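Local structure of MGS-M5 (Unidentified, 4Q3N) at residues 129-132 and 137-140. The protein is an L-lactate dehydrogenase from a deep-sea metagenome that probably interconverts pyruvate and L-lactate with the NAD cofactor. Sequence-based numbering, arbitrary orientation.
Sequences VAWK and HHSR
The indole of Trp131 has His138 CB over one face, 3.8 Å from the centroid of the five-membered ring, a CH-pi contact 23° off the ring normal, while His138 N and CA meet the NE1 and CD1 side of the ring. This is the last helix-to-strand link of the Rossmann domain: helix 123-134 ends and the chain doubles back through 137-140 into strand 141-143, an edge strand of the parallel sheet. Beyond CB, the His138 imidazole stands with its plane at 90° to that of the indole and an edge toward it, an offset edge-to-face pair with centroids 6.0 Å apart. The backbone puts CB over the indole, and His138 CG, between its backbone N and carbonyl carbon (chi1 49°), then directs the imidazole up beside it. Along the pyrrole side, Trp131 NE1 comes within 3.4 Å of His138 N, but both are donors, so the approach is packing alone. Leu258 of strand 251-258 touches both side chains, tying this corner to the C-terminal domain. The turn is held from within: Arg140 N donates to His137 O at 2.9 Å. The His137 ring, with His138 CD2 over one face, is gripped at ND1, next to CG, by a hydrogen bond that would limit its rotation: His137 ND1 and Ser139 OG lie 2.7 Å apart, and either could be the donor.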
# COMPACT_ATOMS: atom_id res chain seq x y z
N VAL A 129 -21.23 -28.97 0.04
CA VAL A 129 -20.58 -30.28 0.07
C VAL A 129 -19.35 -30.22 0.97
O VAL A 129 -19.16 -31.07 1.83
CB VAL A 129 -20.20 -30.75 -1.34
CG1 VAL A 129 -19.26 -32.00 -1.27
CG2 VAL A 129 -21.51 -31.11 -2.11
N ALA A 130 -18.53 -29.19 0.77
CA ALA A 130 -17.32 -29.05 1.58
C ALA A 130 -17.70 -28.91 3.05
O ALA A 130 -17.06 -29.48 3.93
CB ALA A 130 -16.51 -27.83 1.11
N TRP A 131 -18.78 -28.18 3.32
CA TRP A 131 -19.20 -28.00 4.71
C TRP A 131 -19.53 -29.36 5.34
O TRP A 131 -18.98 -29.73 6.40
CB TRP A 131 -20.40 -27.04 4.81
CG TRP A 131 -21.06 -27.11 6.16
CD1 TRP A 131 -20.44 -26.97 7.38
CD2 TRP A 131 -22.45 -27.36 6.44
NE1 TRP A 131 -21.37 -27.11 8.40
CE2 TRP A 131 -22.60 -27.37 7.85
CE3 TRP A 131 -23.58 -27.56 5.64
CZ2 TRP A 131 -23.83 -27.61 8.48
CZ3 TRP A 131 -24.80 -27.79 6.26
CH2 TRP A 131 -24.92 -27.81 7.67
N LYS A 132 -20.39 -30.13 4.68
CA LYS A 132 -20.79 -31.43 5.18
C LYS A 132 -19.62 -32.39 5.31
O LYS A 132 -19.53 -33.12 6.27
CB LYS A 132 -21.86 -32.05 4.27
CG LYS A 132 -23.15 -31.27 4.27
CD LYS A 132 -23.63 -31.08 5.70
CE LYS A 132 -24.79 -31.98 6.03
NZ LYS A 132 -26.05 -31.35 5.58
N HIS A 137 -17.79 -26.35 11.67
CA HIS A 137 -18.96 -25.52 11.85
C HIS A 137 -19.21 -24.66 10.59
O HIS A 137 -18.29 -24.24 9.91
CB HIS A 137 -18.80 -24.62 13.08
CG HIS A 137 -20.03 -23.87 13.44
ND1 HIS A 137 -20.23 -22.56 13.05
CD2 HIS A 137 -21.12 -24.23 14.15
CE1 HIS A 137 -21.39 -22.14 13.52
NE2 HIS A 137 -21.96 -23.14 14.18
N HIS A 138 -20.46 -24.39 10.26
CA HIS A 138 -20.70 -23.72 8.99
C HIS A 138 -20.14 -22.30 9.00
O HIS A 138 -19.93 -21.74 7.94
CB HIS A 138 -22.20 -23.70 8.65
CG HIS A 138 -23.06 -23.23 9.77
ND1 HIS A 138 -23.42 -21.90 9.92
CD2 HIS A 138 -23.64 -23.89 10.80
CE1 HIS A 138 -24.18 -21.77 10.99
NE2 HIS A 138 -24.33 -22.96 11.54
N SER A 139 -19.86 -21.71 10.18
CA SER A 139 -19.29 -20.34 10.13
C SER A 139 -17.82 -20.34 9.62
O SER A 139 -17.22 -19.28 9.39
CB SER A 139 -19.33 -19.67 11.52
OG SER A 139 -18.60 -20.45 12.45
N ARG A 140 -17.22 -21.53 9.55
CA ARG A 140 -15.81 -21.72 9.13
C ARG A 140 -15.70 -22.27 7.73
O ARG A 140 -14.61 -22.63 7.27
CB ARG A 140 -15.12 -22.72 10.07
CG ARG A 140 -15.42 -22.45 11.55
CD ARG A 140 -14.45 -21.43 12.14
NE ARG A 140 -13.07 -21.93 12.21
CZ ARG A 140 -12.02 -21.15 12.48
NH1 ARG A 140 -12.20 -19.86 12.76
NH2 ARG A 140 -10.79 -21.67 12.53